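Local coordinates for protein telethonin (Homo sapiens, PDB 1YA5) that caps titin at the sarcomeric Z-disk, mediating the antiparallel assembly of two titin molecules and regulating muscle assembly, at residues 42-45 against 46-49; 79-82 against 83-87. The protein carries 4 engineered substitutions. All coordinates share one frame; numbering follows the deposited sequence.

Interaction 1: 42-45 against 46-49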
# COMPACT_ATOMS: atom_id res chain seq x y z
N GLU C 42 26.96 2.38 7.73
CA GLU C 42 28.09 3.10 7.18
C GLU C 42 29.24 2.96 8.17
O GLU C 42 29.07 3.29 9.33
CB GLU C 42 27.73 4.58 7.04
CG GLU C 42 26.38 4.86 6.40
CD GLU C 42 26.27 6.29 5.87
OE1 GLU C 42 27.05 7.15 6.30
OE2 GLU C 42 25.40 6.57 5.02
N GLU C 43 30.40 2.46 7.72
CA GLU C 43 31.61 2.46 8.56
C GLU C 43 32.68 3.44 8.08
O GLU C 43 33.23 3.29 7.00
CB GLU C 43 32.23 1.06 8.62
CG GLU C 43 31.35 0.03 9.28
CD GLU C 43 30.09 -0.18 8.47
OE1 GLU C 43 30.25 -0.36 7.24
OE2 GLU C 43 28.96 -0.14 9.06
N ASP C 44 32.98 4.44 8.90
CA ASP C 44 34.07 5.37 8.64
C ASP C 44 35.33 4.89 9.35
O ASP C 44 35.53 5.22 10.52
CB ASP C 44 33.71 6.74 9.17
CG ASP C 44 34.53 7.84 8.55
OD1 ASP C 44 35.77 7.72 8.51
OD2 ASP C 44 33.93 8.82 8.08
N THR C 45 36.17 4.13 8.66
CA THR C 45 37.32 3.49 9.30
C THR C 45 38.47 4.48 9.47
O THR C 45 39.48 4.19 10.12
CB THR C 45 37.83 2.31 8.49
OG1 THR C 45 37.63 2.57 7.09
CG2 THR C 45 37.08 1.04 8.87
N GLN C 46 38.32 5.65 8.88
CA GLN C 46 39.31 6.68 9.09
C GLN C 46 39.08 7.41 10.41
O GLN C 46 40.03 7.72 11.13
CB GLN C 46 39.30 7.67 7.95
CG GLN C 46 39.69 9.03 8.41
CD GLN C 46 39.82 9.98 7.26
OE1 GLN C 46 40.56 10.96 7.34
NE2 GLN C 46 39.11 9.69 6.18
N ARG C 47 37.81 7.69 10.72
CA ARG C 47 37.44 8.44 11.92
C ARG C 47 36.96 7.54 13.06
O ARG C 47 36.73 8.01 14.17
CB ARG C 47 36.36 9.47 11.60
CG ARG C 47 36.86 10.78 10.98
CD ARG C 47 35.70 11.56 10.34
NE ARG C 47 35.62 12.97 10.73
CZ ARG C 47 35.53 13.43 11.99
NH1 ARG C 47 35.54 12.59 13.02
NH2 ARG C 47 35.46 14.73 12.22
N HIS C 48 36.79 6.25 12.77
CA HIS C 48 36.24 5.31 13.74
C HIS C 48 34.82 5.69 14.14
O HIS C 48 34.49 5.78 15.32
CB HIS C 48 37.11 5.21 15.00
CG HIS C 48 38.57 5.08 14.71
ND1 HIS C 48 39.06 4.24 13.75
CD2 HIS C 48 39.64 5.69 15.26
CE1 HIS C 48 40.38 4.33 13.71
NE2 HIS C 48 40.75 5.21 14.61
N GLU C 49 33.99 5.91 13.13
CA GLU C 49 32.59 6.18 13.36
C GLU C 49 31.72 5.21 12.57
O GLU C 49 31.97 4.94 11.40
CB GLU C 49 32.28 7.63 13.00
CG GLU C 49 33.06 8.65 13.82
CD GLU C 49 33.05 10.02 13.18
OE1 GLU C 49 33.73 10.94 13.69
OE2 GLU C 49 32.35 10.20 12.16
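A chi1 of -160° turns the CG of Asp44 away from its backbone N and lays the carboxylate across the turn, where OD1 meets the amides of Gln46 and Arg47. The setting is a beta hairpin closed by a four-residue loop, Thr45 to His48, and it shows how one acidic side chain and one carbonyl can organise a chain reversal. Arg47 N gives Asp44 OD1 the better of the two bonds, at 3.0 Å, but approaches from above the carboxylate, 44° out of its plane; Gln46 N adds a weak one, as in an Asx turn. The CB of Arg47 packs 3.6 Å from Asp44 OD1.

The strand ends are joined by a hydrogen-bonded antiparallel pair. Asp44 N donates to Glu49 O at 2.7 Å, and Glu49 N returns to Asp44 O at 3.1 Å. His48 N, 2.8 Å from Asp44 O, adds a poorly angled, weak bond to that carbonyl. Two residues, His48 and Glu49, thus face Asp44, which is a G1 beta bulge, and His48 takes the left-handed backbone conformation usual at its first position.

The CB atoms of Asp44 and Glu49 lie on one face, 4.2 Å apart. Their carboxylates come close without touching, a proximity that the positive charge of Arg47 probably eases. Around the hairpin, Glu42 and Glu43 continue the sheet into a strand of another protein chain, consistent with titin binding, and Glu42 also forms a salt bridge with a basic side chain of a second such chain. Glu49 OE1 accepts a hydrogen bond from the backbone of that second chain and is salt-bridged to Arg47 NH1, at a rather short 2.5 Å.

Interaction 2: 79-82 against 83-87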
# COMPACT_ATOMS: atom_id res chain seq x y z
N GLN C 79 1.34 4.38 -6.99
CA GLN C 79 1.38 4.25 -8.43
C GLN C 79 0.15 3.51 -8.89
O GLN C 79 -0.29 2.57 -8.22
CB GLN C 79 2.66 3.58 -8.93
CG GLN C 79 2.58 3.17 -10.40
CD GLN C 79 3.90 3.27 -11.13
OE1 GLN C 79 4.87 3.78 -10.59
NE2 GLN C 79 3.94 2.79 -12.36
N GLU C 80 -0.38 3.96 -10.03
CA GLU C 80 -1.61 3.43 -10.58
C GLU C 80 -1.39 2.69 -11.91
O GLU C 80 -0.71 3.18 -12.81
CB GLU C 80 -2.62 4.55 -10.75
CG GLU C 80 -4.00 4.11 -11.18
CD GLU C 80 -5.03 5.23 -11.08
OE1 GLU C 80 -5.79 5.22 -10.08
OE2 GLU C 80 -5.08 6.11 -12.00
N TYR C 81 -1.99 1.51 -12.02
CA TYR C 81 -1.86 0.69 -13.21
C TYR C 81 -3.21 0.39 -13.83
O TYR C 81 -4.20 0.21 -13.13
CB TYR C 81 -1.17 -0.62 -12.85
CG TYR C 81 0.21 -0.45 -12.25
CD1 TYR C 81 0.38 -0.19 -10.89
CD2 TYR C 81 1.35 -0.59 -13.03
CE1 TYR C 81 1.64 -0.07 -10.34
CE2 TYR C 81 2.60 -0.47 -12.49
CZ TYR C 81 2.75 -0.20 -11.15
OH TYR C 81 4.02 -0.06 -10.64
N GLN C 82 -3.27 0.32 -15.15
CA GLN C 82 -4.48 -0.10 -15.83
C GLN C 82 -4.39 -1.55 -16.29
O GLN C 82 -3.57 -1.86 -17.12
CB GLN C 82 -4.70 0.77 -17.04
CG GLN C 82 -5.90 0.33 -17.88
CD GLN C 82 -7.19 0.54 -17.14
OE1 GLN C 82 -7.43 1.63 -16.60
NE2 GLN C 82 -8.03 -0.51 -17.08
N LEU C 83 -5.24 -2.43 -15.76
CA LEU C 83 -5.14 -3.86 -16.04
C LEU C 83 -5.97 -4.28 -17.24
O LEU C 83 -6.98 -3.66 -17.54
CB LEU C 83 -5.61 -4.68 -14.86
CG LEU C 83 -5.00 -4.41 -13.49
CD1 LEU C 83 -5.08 -5.67 -12.61
CD2 LEU C 83 -3.57 -3.99 -13.74
N PRO C 84 -5.53 -5.34 -17.94
CA PRO C 84 -4.22 -6.00 -17.81
C PRO C 84 -3.08 -5.12 -18.27
O PRO C 84 -3.24 -4.39 -19.24
CB PRO C 84 -4.34 -7.19 -18.76
CG PRO C 84 -5.38 -6.76 -19.76
CD PRO C 84 -6.39 -6.03 -18.93
N TYR C 85 -1.96 -5.20 -17.56
CA TYR C 85 -0.85 -4.31 -17.81
C TYR C 85 -0.40 -4.44 -19.25
O TYR C 85 -0.23 -5.54 -19.77
CB TYR C 85 0.32 -4.57 -16.86
CG TYR C 85 1.37 -3.48 -16.91
CD1 TYR C 85 1.11 -2.22 -16.38
CD2 TYR C 85 2.60 -3.70 -17.50
CE1 TYR C 85 2.05 -1.21 -16.45
CE2 TYR C 85 3.55 -2.69 -17.57
CZ TYR C 85 3.27 -1.45 -17.05
OH TYR C 85 4.23 -0.44 -17.11
N GLN C 86 -0.21 -3.28 -19.87
CA GLN C 86 0.04 -3.19 -21.30
C GLN C 86 1.33 -2.46 -21.56
O GLN C 86 1.38 -1.24 -21.68
CB GLN C 86 -1.13 -2.50 -22.01
CG GLN C 86 -2.48 -2.88 -21.45
CD GLN C 86 -2.84 -2.05 -20.22
OE1 GLN C 86 -3.98 -1.59 -20.12
NE2 GLN C 86 -1.92 -1.84 -19.27
N ARG C 87 2.38 -3.26 -21.63
CA ARG C 87 3.74 -2.80 -21.70
C ARG C 87 3.95 -1.93 -22.93
O ARG C 87 3.14 -1.91 -23.85
CB ARG C 87 4.65 -4.01 -21.80
CG ARG C 87 3.91 -5.33 -21.61
CD ARG C 87 4.46 -6.04 -20.39
NE ARG C 87 3.47 -6.87 -19.71
CZ ARG C 87 3.79 -7.96 -19.01
NH1 ARG C 87 5.06 -8.34 -18.92
NH2 ARG C 87 2.84 -8.66 -18.41
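Gln82 and Leu83, neighbours where strand 78-82 gives way to the tail at the end of this N-terminal fragment, are the most covered residues here, with Tyr81 next; together they illustrate how the chain leaving a strand can turn back beside its last residues. The Gln82 side chain is bent at chi2 (68°), which turns its amide alongside the chain toward Leu83, so that Gln82 NE2 makes a weak bond to Leu83 O at 3.4 Å. A cis peptide then joins Leu83 to Pro84 and turns the tail. Gln86 NE2 is modelled 2.7 Å from Gln82 O, a weak bond that is also doubtful, because the Gln86 side chain clashes with Pro84 O.

Leu83 sends CD2 to within 4.2 Å of Tyr81 CB, and both side chains pack on strand 68-73, Tyr81 on Met71 and Leu83 on Met69. On the tail side, the ring of Tyr85 brings CE1 to the edge of the Tyr81 ring, in its plane, 3.5 Å from Tyr81 CD2. The two rings are inclined at 63°, with centroids 5.8 Å apart. The weak side-chain bonds within the turn add little; its course is probably set by the cis peptide, the apolar contacts of Tyr81 with Leu83 and with Tyr85, and bonds beyond it, Leu83 to Leu67 through the backbone and Tyr85 N to an acidic side chain of another protein chain.

Interaction 1 comes first along the chain, and interaction 2 follows near the end of the fragment. Their centres lie 45 Å apart, with nearest atoms about 26 Å from each other, so they do not touch. Both nevertheless belong to one antiparallel sheet: 42-49 joins strand 39-44 to strand 49-62, which pairs with 68-73, and that in turn pairs with 78-82, the strand from which 83-87 departs. Interaction 1 is an outlying hairpin tip, whereas interaction 2 finishes a strand nearer the middle of the chain. Interaction 1 meets two other protein chains and interaction 2 one, consistent with an elongated adaptor whose separate parts engage titin.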